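Local coordinates for deoxyuridine 5'-triphosphate nucleotidohydrolase (Entamoeba histolytica, PDB 3LQW), which probably hydrolyses dUTP to dUMP and diphosphate with the help of magnesium, supplying the precursor of thymidine nucleotides and keeping uracil out of DNA, at residues E24-K29 with V70-P75; T54-Q59 with V111-H116; Y79-P84 with V96-I101. One frame throughout, in Å; residues are numbered along the deposited sequence. Where two conformers were deposited one is given.

Contact 1 of 3, residues E24-K29 with V70-P75; sequences EVLLVK and VSVQIP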
loop_
_atom_site.group_PDB
_atom_site.type_symbol
_atom_site.label_atom_id
_atom_site.label_comp_id
_atom_site.label_asym_id
_atom_site.label_seq_id
_atom_site.Cartn_x
_atom_site.Cartn_y
_atom_site.Cartn_z
ATOM N N GLU A 24 -2.846 -23.243 -4.376
ATOM C CA GLU A 24 -3.311 -22.231 -3.445
ATOM C C GLU A 24 -4.712 -21.833 -3.847
ATOM O O GLU A 24 -4.988 -21.691 -5.027
ATOM C CB GLU A 24 -2.387 -21.018 -3.508
ATOM C CG GLU A 24 -1.019 -21.291 -2.935
ATOM C CD GLU A 24 -0.106 -20.117 -3.076
ATOM O OE1 GLU A 24 -0.069 -19.493 -4.157
ATOM O OE2 GLU A 24 0.611 -19.863 -2.096
ATOM N N VAL A 25 -5.575 -21.614 -2.857
ATOM C CA VAL A 25 -6.971 -21.223 -3.116
ATOM C C VAL A 25 -7.371 -20.146 -2.106
ATOM O O VAL A 25 -7.031 -20.266 -0.930
ATOM C CB VAL A 25 -7.938 -22.426 -3.012
ATOM C CG1 VAL A 25 -9.327 -22.035 -3.479
ATOM C CG2 VAL A 25 -7.403 -23.586 -3.792
ATOM N N LEU A 26 -8.066 -19.124 -2.578
ATOM C CA LEU A 26 -8.726 -18.141 -1.714
ATOM C C LEU A 26 -10.146 -18.660 -1.509
ATOM O O LEU A 26 -10.913 -18.736 -2.482
ATOM C CB LEU A 26 -8.766 -16.757 -2.381
ATOM C CG LEU A 26 -9.550 -15.709 -1.582
ATOM C CD1 LEU A 26 -8.756 -15.301 -0.295
ATOM C CD2 LEU A 26 -9.836 -14.454 -2.430
ATOM N N LEU A 27 -10.506 -18.992 -0.278
ATOM C CA LEU A 27 -11.878 -19.434 0.018
ATOM C C LEU A 27 -12.709 -18.209 0.364
ATOM O O LEU A 27 -12.236 -17.314 1.099
ATOM C CB LEU A 27 -11.926 -20.439 1.169
ATOM C CG LEU A 27 -11.110 -21.690 1.004
ATOM C CD1 LEU A 27 -11.255 -22.518 2.292
ATOM C CD2 LEU A 27 -11.504 -22.476 -0.225
ATOM N N VAL A 28 -13.939 -18.172 -0.130
ATOM C CA VAL A 28 -14.847 -17.054 0.066
ATOM C C VAL A 28 -16.174 -17.554 0.598
ATOM O O VAL A 28 -16.777 -18.470 0.004
ATOM C CB VAL A 28 -15.095 -16.285 -1.249
ATOM C CG1 VAL A 28 -16.097 -15.136 -1.004
ATOM C CG2 VAL A 28 -13.798 -15.808 -1.871
ATOM N N LYS A 29 -16.649 -16.992 1.696
ATOM C CA LYS A 29 -17.982 -17.268 2.267
ATOM C C LYS A 29 -18.876 -16.058 2.043
ATOM O O LYS A 29 -18.514 -14.944 2.446
ATOM C CB LYS A 29 -17.883 -17.593 3.757
ATOM C CG LYS A 29 -19.254 -17.805 4.418
ATOM C CD LYS A 29 -19.146 -17.958 5.902
ATOM C CE LYS A 29 -20.526 -18.114 6.540
ATOM N NZ LYS A 29 -20.432 -18.299 8.005
ATOM N N VAL A 70 -18.792 -10.500 2.175
ATOM C CA VAL A 70 -18.039 -11.753 2.212
ATOM C C VAL A 70 -16.992 -11.777 3.305
ATOM O O VAL A 70 -16.490 -10.713 3.707
ATOM C CB VAL A 70 -17.385 -12.077 0.835
ATOM C CG1 VAL A 70 -18.443 -12.042 -0.269
ATOM C CG2 VAL A 70 -16.219 -11.156 0.499
ATOM N N SER A 71 -16.630 -12.976 3.724
ATOM C CA SER A 71 -15.446 -13.273 4.467
ATOM C C SER A 71 -14.565 -14.176 3.645
ATOM O O SER A 71 -15.031 -14.843 2.712
ATOM C CB SER A 71 -15.761 -13.890 5.811
ATOM O OG SER A 71 -16.473 -15.070 5.652
ATOM N N VAL A 72 -13.278 -14.227 3.979
ATOM C CA VAL A 72 -12.315 -15.015 3.239
ATOM C C VAL A 72 -11.338 -15.772 4.109
ATOM O O VAL A 72 -11.088 -15.407 5.276
ATOM C CB VAL A 72 -11.512 -14.152 2.227
ATOM C CG1 VAL A 72 -12.448 -13.412 1.298
ATOM C CG2 VAL A 72 -10.547 -13.189 2.934
ATOM N N GLN A 73 -10.743 -16.807 3.511
ATOM C CA GLN A 73 -9.606 -17.536 4.066
ATOM C C GLN A 73 -8.471 -17.423 3.060
ATOM O O GLN A 73 -8.509 -18.032 1.996
ATOM C CB GLN A 73 -9.992 -18.966 4.353
ATOM C CG GLN A 73 -8.930 -19.792 4.976
ATOM C CD GLN A 73 -9.480 -21.166 5.411
ATOM O OE1 GLN A 73 -10.629 -21.270 5.848
ATOM N NE2 GLN A 73 -8.680 -22.207 5.257
ATOM N N ILE A 74 -7.495 -16.582 3.390
ATOM C CA ILE A 74 -6.317 -16.302 2.561
ATOM C C ILE A 74 -5.387 -17.541 2.589
ATOM O O ILE A 74 -5.240 -18.142 3.639
ATOM C CB ILE A 74 -5.512 -15.053 3.131
ATOM C CG1 ILE A 74 -6.319 -13.728 3.298
ATOM C CG2 ILE A 74 -4.291 -14.756 2.271
ATOM C CD1 ILE A 74 -6.813 -13.017 2.017
ATOM N N PRO A 75 -4.708 -17.868 1.471
ATOM C CA PRO A 75 -3.719 -18.963 1.506
ATOM C C PRO A 75 -2.588 -18.710 2.496
ATOM O O PRO A 75 -2.221 -17.576 2.818
ATOM C CB PRO A 75 -3.156 -19.007 0.090
ATOM C CG PRO A 75 -3.911 -18.147 -0.712
ATOM C CD PRO A 75 -4.935 -17.393 0.100
HETATM O O HOH W 1 -7.184 -20.519 1.625
#
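L27 and Q73 face each other across two antiparallel strands, and their side chains run side by side in the same direction. The CD1 methyl of L27 rests 3.8 Å from Q73 CD, packed against the amide group. Q73 brings that amide up on an extended chain whose CG is anti to the backbone N (chi1 -178°), and OE1 accepts a hydrogen bond from the backbone N of N149 of the second subunit, which holds it in place. K29 and S71 form the next pair on this face. Here S71 OG lies 3.5 Å from K29 CB, while the fully extended lysine chain leads away and delivers NZ to a salt bridge with E147 of the second subunit.

The opposite face carries the V28-V72 pair, whose side chains also point the same way, with V28 CG2 4.2 Å from V72 CG1, whereas V28 meets V70 at a slant, its CG1 3.8 Å from V70 CB. L26 with I74 continues the apolar packing: the two run alongside each other, with L26 CD1 3.8 Å from I74 CD1 in the conformer given.

Behind these pairings stands a regular antiparallel ladder, in which the hydrogen-bonded pairs L27-Q73 and K29-S71 flank the non-hydrogen-bonded pair V28-V72; Q73 N to L27 O, at 2.9 Å, is one of its four bonds. The far edge of 25-28 adds a parallel strand of the second subunit, so the sheet runs on across the interface, consistent with the strand exchange of trimeric dUTPases.

Beyond Q73 the ladder gives way to a water that donates to V25 O at 2.6 Å and to Q73 O at 2.8 Å. P75 then packs beside E24 CB, while E24 OE2 forms a salt bridge with R136 of its own chain and OE1 a hydrogen bond with S138 of the second subunit.

Contact 2 of 3, residues T54-Q59 with V111-H116; sequences TNFIIQ and VILFNH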
loop_
_atom_site.group_PDB
_atom_site.type_symbol
_atom_site.label_atom_id
_atom_site.label_comp_id
_atom_site.label_asym_id
_atom_site.label_seq_id
_atom_site.Cartn_x
_atom_site.Cartn_y
_atom_site.Cartn_z
ATOM N N THR A 54 -23.827 -2.753 -0.651
ATOM C CA THR A 54 -24.811 -1.711 -0.330
ATOM C C THR A 54 -24.623 -0.467 -1.211
ATOM O O THR A 54 -23.568 -0.215 -1.781
ATOM C CB THR A 54 -24.725 -1.273 1.146
ATOM O OG1 THR A 54 -23.575 -0.436 1.345
ATOM C CG2 THR A 54 -24.688 -2.438 2.135
ATOM N N ASN A 55 -25.678 0.309 -1.334
ATOM C CA ASN A 55 -25.585 1.675 -1.796
ATOM C C ASN A 55 -24.966 2.509 -0.672
ATOM O O ASN A 55 -25.154 2.227 0.500
ATOM C CB ASN A 55 -26.976 2.247 -2.115
ATOM C CG ASN A 55 -27.674 1.495 -3.204
ATOM O OD1 ASN A 55 -27.085 1.069 -4.169
ATOM N ND2 ASN A 55 -28.998 1.426 -3.092
ATOM N N PHE A 56 -24.222 3.550 -1.029
ATOM C CA PHE A 56 -23.607 4.411 -0.024
ATOM C C PHE A 56 -23.282 5.749 -0.658
ATOM O O PHE A 56 -23.204 5.866 -1.873
ATOM C CB PHE A 56 -22.349 3.771 0.609
ATOM C CG PHE A 56 -21.247 3.494 -0.359
ATOM C CD1 PHE A 56 -21.202 2.304 -1.070
ATOM C CD2 PHE A 56 -20.231 4.429 -0.562
ATOM C CE1 PHE A 56 -20.211 2.044 -1.972
ATOM C CE2 PHE A 56 -19.257 4.188 -1.463
ATOM C CZ PHE A 56 -19.204 3.003 -2.148
ATOM N N ILE A 57 -23.121 6.741 0.210
ATOM C CA ILE A 57 -22.758 8.092 -0.202
ATOM C C ILE A 57 -21.582 8.543 0.652
ATOM O O ILE A 57 -21.562 8.350 1.861
ATOM C CB ILE A 57 -23.968 9.082 -0.047
ATOM C CG1 ILE A 57 -25.124 8.616 -0.933
ATOM C CG2 ILE A 57 -23.609 10.477 -0.421
ATOM C CD1 ILE A 57 -26.485 9.364 -0.718
ATOM N N ILE A 58 -20.570 9.102 0.022
ATOM C CA ILE A 58 -19.425 9.678 0.737
ATOM C C ILE A 58 -19.368 11.168 0.444
ATOM O O ILE A 58 -19.215 11.582 -0.703
ATOM C CB ILE A 58 -18.067 9.066 0.367
ATOM C CG1 ILE A 58 -18.160 7.547 0.172
ATOM C CG2 ILE A 58 -17.042 9.447 1.472
ATOM C CD1 ILE A 58 -16.812 6.915 -0.126
ATOM N N GLN A 59 -19.510 11.969 1.492
ATOM C CA GLN A 59 -19.409 13.410 1.346
ATOM C C GLN A 59 -17.984 13.848 0.967
ATOM O O GLN A 59 -17.028 13.113 1.223
ATOM C CB GLN A 59 -19.902 14.112 2.605
ATOM C CG GLN A 59 -21.312 13.813 2.982
ATOM C CD GLN A 59 -22.282 14.331 2.022
ATOM O OE1 GLN A 59 -22.095 15.425 1.486
ATOM N NE2 GLN A 59 -23.366 13.591 1.808
ATOM N N VAL A 111 -14.137 -2.194 3.585
ATOM C CA VAL A 111 -13.172 -1.340 2.882
ATOM C C VAL A 111 -13.401 0.112 3.348
ATOM O O VAL A 111 -14.514 0.599 3.192
ATOM C CB VAL A 111 -13.414 -1.416 1.244
ATOM C CG1 VAL A 111 -12.447 -0.531 0.524
ATOM C CG2 VAL A 111 -13.334 -2.908 0.746
ATOM N N ILE A 112 -12.362 0.813 3.831
ATOM C CA ILE A 112 -12.515 2.229 4.131
ATOM C C ILE A 112 -12.118 3.051 2.891
ATOM O O ILE A 112 -10.996 2.998 2.418
ATOM C CB ILE A 112 -11.759 2.607 5.407
ATOM C CG1 ILE A 112 -12.148 4.005 5.881
ATOM C CG2 ILE A 112 -10.263 2.415 5.246
ATOM C CD1 ILE A 112 -13.483 4.069 6.575
ATOM N N LEU A 113 -13.107 3.732 2.340
ATOM C CA LEU A 113 -12.933 4.626 1.196
ATOM C C LEU A 113 -12.848 6.065 1.671
ATOM O O LEU A 113 -13.718 6.517 2.412
ATOM C CB LEU A 113 -14.094 4.488 0.182
ATOM C CG LEU A 113 -14.289 3.120 -0.511
ATOM C CD1 LEU A 113 -15.427 3.219 -1.517
ATOM C CD2 LEU A 113 -12.993 2.640 -1.177
ATOM N N PHE A 114 -11.805 6.759 1.259
ATOM C CA PHE A 114 -11.633 8.174 1.505
ATOM C C PHE A 114 -11.995 8.900 0.215
ATOM O O PHE A 114 -11.452 8.581 -0.851
ATOM C CB PHE A 114 -10.183 8.529 1.852
ATOM C CG PHE A 114 -9.696 7.991 3.168
ATOM C CD1 PHE A 114 -9.862 8.706 4.330
ATOM C CD2 PHE A 114 -9.003 6.784 3.244
ATOM C CE1 PHE A 114 -9.403 8.223 5.535
ATOM C CE2 PHE A 114 -8.564 6.302 4.473
ATOM C CZ PHE A 114 -8.748 7.030 5.598
ATOM N N ASN A 115 -12.868 9.893 0.306
ATOM C CA ASN A 115 -13.236 10.732 -0.832
ATOM C C ASN A 115 -12.433 12.029 -0.759
ATOM O O ASN A 115 -12.802 12.944 -0.022
ATOM C CB ASN A 115 -14.738 11.039 -0.797
ATOM C CG ASN A 115 -15.202 11.944 -1.906
ATOM O OD1 ASN A 115 -14.408 12.339 -2.778
ATOM N ND2 ASN A 115 -16.475 12.295 -1.870
ATOM N N HIS A 116 -11.326 12.100 -1.470
ATOM C CA HIS A 116 -10.505 13.286 -1.420
ATOM C C HIS A 116 -10.891 14.369 -2.442
ATOM O O HIS A 116 -10.155 15.315 -2.661
ATOM C CB HIS A 116 -9.036 12.886 -1.553
ATOM C CG HIS A 116 -8.521 12.096 -0.402
ATOM N ND1 HIS A 116 -8.724 12.491 0.903
ATOM C CD2 HIS A 116 -7.782 10.956 -0.360
ATOM C CE1 HIS A 116 -8.130 11.611 1.697
ATOM N NE2 HIS A 116 -7.551 10.668 0.967
#
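F56, I58, L113 and N115 meet as two layers of the jelly-roll-like, all-beta fold of trimeric dUTPases: the short strand 56-58, paired with 121-123, lies against strand 108-115 of the four-stranded sheet. The segment axes approach to 8.7 Å at 45°, a separation at which side chains rather than backbones must join the layers.

The apolar contacts come first. The ring of F56 brings CZ to 3.8 Å from L113 CD1, the two side chains crossing at about a right angle; L113 has two modelled conformers, and this approach belongs to the one given. At the ring's edge, in its plane, sits I58 CG1 from the same strand, while the nearly parallel ring of F64 meets F56 from strand 63-73. I58 also crosses L113 at about a right angle, and its CD1 comes 3.7 Å from L113 CB. Past N115 it slides in the opposite direction, bringing I58 CG2 to 3.6 Å from N115 CB.

Polar contact is concentrated on the amide of N115. A CG anti to the backbone N (chi1 178°) sets this amide beside 58-59, where ND2 donates to I58 O at 3.1 Å. That bond is bent, 141° at the hydrogen. I58 O lies close to the plane of the amide, yet the nitrogen sits above the carbonyl plane of I58, away from the lone pairs. Within this buried layer the amide has further partners: ND2 also bonds to E119 O, and OD1 pairs with S117 OG.

Contact 3 of 3, residues Y79-P84 with V96-I101; sequences YGRIAP and VGAGVI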
loop_
_atom_site.group_PDB
_atom_site.type_symbol
_atom_site.label_atom_id
_atom_site.label_comp_id
_atom_site.label_asym_id
_atom_site.label_seq_id
_atom_site.Cartn_x
_atom_site.Cartn_y
_atom_site.Cartn_z
ATOM N N TYR A 79 -1.058 -12.586 2.824
ATOM C CA TYR A 79 -2.164 -11.802 3.353
ATOM C C TYR A 79 -2.905 -11.137 2.187
ATOM O O TYR A 79 -2.405 -11.136 1.063
ATOM C CB TYR A 79 -1.702 -10.793 4.414
ATOM C CG TYR A 79 -1.167 -9.519 3.848
ATOM C CD1 TYR A 79 0.084 -9.478 3.280
ATOM C CD2 TYR A 79 -1.903 -8.348 3.870
ATOM C CE1 TYR A 79 0.610 -8.314 2.754
ATOM C CE2 TYR A 79 -1.387 -7.166 3.323
ATOM C CZ TYR A 79 -0.135 -7.159 2.740
ATOM O OH TYR A 79 0.361 -5.988 2.247
ATOM N N GLY A 80 -4.081 -10.607 2.462
ATOM C CA GLY A 80 -4.826 -9.870 1.467
ATOM C C GLY A 80 -4.645 -8.382 1.718
ATOM O O GLY A 80 -5.029 -7.877 2.755
ATOM N N ARG A 81 -4.089 -7.703 0.739
ATOM C CA ARG A 81 -3.950 -6.252 0.806
ATOM C C ARG A 81 -5.070 -5.614 0.033
ATOM O O ARG A 81 -5.314 -5.930 -1.122
ATOM C CB ARG A 81 -2.633 -5.794 0.204
ATOM C CG ARG A 81 -2.385 -4.270 0.407
ATOM C CD ARG A 81 -1.084 -3.802 -0.128
ATOM N NE ARG A 81 -1.024 -3.804 -1.601
ATOM C CZ ARG A 81 -1.410 -2.780 -2.363
ATOM N NH1 ARG A 81 -2.001 -1.713 -1.823
ATOM N NH2 ARG A 81 -1.184 -2.787 -3.663
ATOM N N ILE A 82 -5.719 -4.659 0.688
ATOM C CA ILE A 82 -6.727 -3.870 0.052
ATOM C C ILE A 82 -6.055 -2.748 -0.742
ATOM O O ILE A 82 -5.223 -2.002 -0.194
ATOM C CB ILE A 82 -7.541 -3.169 1.139
ATOM C CG1 ILE A 82 -8.107 -4.209 2.112
ATOM C CG2 ILE A 82 -8.491 -2.230 0.517
ATOM C CD1 ILE A 82 -8.842 -5.169 1.443
ATOM N N ALA A 83 -6.375 -2.675 -2.028
ATOM C CA ALA A 83 -5.796 -1.681 -2.942
ATOM C C ALA A 83 -6.878 -0.893 -3.642
ATOM O O ALA A 83 -7.992 -1.369 -3.848
ATOM C CB ALA A 83 -4.888 -2.341 -3.977
ATOM N N PRO A 84 -6.594 0.365 -4.035
ATOM C CA PRO A 84 -7.588 1.172 -4.724
ATOM C C PRO A 84 -7.752 0.766 -6.176
ATOM O O PRO A 84 -6.802 0.370 -6.843
ATOM C CB PRO A 84 -7.000 2.607 -4.625
ATOM C CG PRO A 84 -5.649 2.459 -4.121
ATOM C CD PRO A 84 -5.331 1.093 -3.846
ATOM N N VAL A 96 -8.235 4.217 -0.867
ATOM C CA VAL A 96 -8.605 3.152 0.045
ATOM C C VAL A 96 -7.556 2.981 1.045
ATOM O O VAL A 96 -6.375 2.872 0.628
ATOM C CB VAL A 96 -8.839 1.786 -0.723
ATOM C CG1 VAL A 96 -9.167 0.672 0.252
ATOM C CG2 VAL A 96 -9.924 2.002 -1.809
ATOM N N GLY A 97 -7.837 2.831 2.321
ATOM C CA GLY A 97 -6.667 2.421 3.169
ATOM C C GLY A 97 -5.967 1.110 2.778
ATOM O O GLY A 97 -6.709 0.128 2.581
ATOM N N ALA A 98 -4.591 1.075 2.721
ATOM C CA ALA A 98 -3.926 -0.161 2.337
ATOM C C ALA A 98 -3.774 -1.145 3.463
ATOM O O ALA A 98 -2.666 -1.568 3.759
ATOM C CB ALA A 98 -2.624 0.137 1.760
ATOM N N GLY A 99 -4.912 -1.561 3.984
ATOM C CA GLY A 99 -4.967 -2.431 5.115
ATOM C C GLY A 99 -4.640 -3.857 4.780
ATOM O O GLY A 99 -4.087 -4.227 3.740
ATOM N N VAL A 100 -5.034 -4.666 5.690
ATOM C CA VAL A 100 -4.376 -5.956 5.849
ATOM C C VAL A 100 -5.469 -6.857 6.280
ATOM O O VAL A 100 -6.058 -6.678 7.343
ATOM C CB VAL A 100 -3.197 -6.051 6.996
ATOM C CG1 VAL A 100 -2.810 -7.479 7.313
ATOM C CG2 VAL A 100 -2.020 -5.195 6.620
ATOM N N ILE A 101 -5.694 -7.866 5.473
ATOM C CA ILE A 101 -6.569 -8.983 5.797
ATOM C C ILE A 101 -5.644 -10.150 6.106
ATOM O O ILE A 101 -4.995 -10.722 5.210
ATOM C CB ILE A 101 -7.557 -9.328 4.646
ATOM C CG1 ILE A 101 -8.395 -8.099 4.245
ATOM C CG2 ILE A 101 -8.461 -10.512 5.055
ATOM C CD1 ILE A 101 -9.240 -7.470 5.397
HETATM O O HOH W 2 -4.914 0.776 -0.580
#
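Y79 reaches across to 99-101 with atom after atom of its side chain. CB lies 3.4 Å from I101 O. A chi1 of 83° then sets CG between the backbone N and the carbonyl carbon, turning the ring along the neighbouring segment. Its CD2 touches V100 CG1 at 3.7 Å, CE2 comes 3.9 Å from V100 CG2, and the valine side chain crosses the tyrosine at about a right angle. The carbonyl oxygens of I101 and G99 lie at the ring's edge, near its plane. At the tip, OH hydrogen-bonds to E135 and R81 of the third subunit.

The tyrosine rides on a short antiparallel pairing. G80 N donates to I101 O at 2.9 Å in a nearly straight bond (171°), and I101 N returns one to G80 O at 2.8 Å. Farther along, the pairing loosens: I82 N to G99 O, at 3.5 Å, is weak, and an inverse gamma turn centred on A98 bends the chain. A water joins the segments here, donating to both I82 O and V96 O.

R81 NE is held in a salt bridge by E135 of its own chain, and its NH2 bonds to Y79 OH and A98 O of the second subunit. A glycerol, probably from the crystallisation liquor, lies near G97. Segment 79-84 leads into an A-P-R-S sequence that matches a motif of trimeric dUTPases, and 96-101 belongs to their G-A-G-V-I-D motif, whose hairpin receives the deoxyuridine in relatives.

Strand 63-73 supplies one side of contact 1 and strand 108-115 one side of contact 2; as neighbours in the four-stranded sheet, they tie together two contacts whose centres lie 24 Å apart, on opposite sides of the chain's centre. Contact 3 sits between them, about 15 Å from each centre, and touches both: I74 packs on G80, and V96 packs on V111. Along the chain, the segments of contacts 1 and 2 alternate, contact 1 closes before contact 3 opens, and contact 3 falls wholly between the two segments of contact 2. Contact 1 reaches the second subunit and contacts 2 and 3 reach both neighbours, so one beta fold presents surfaces to both partners of the trimer.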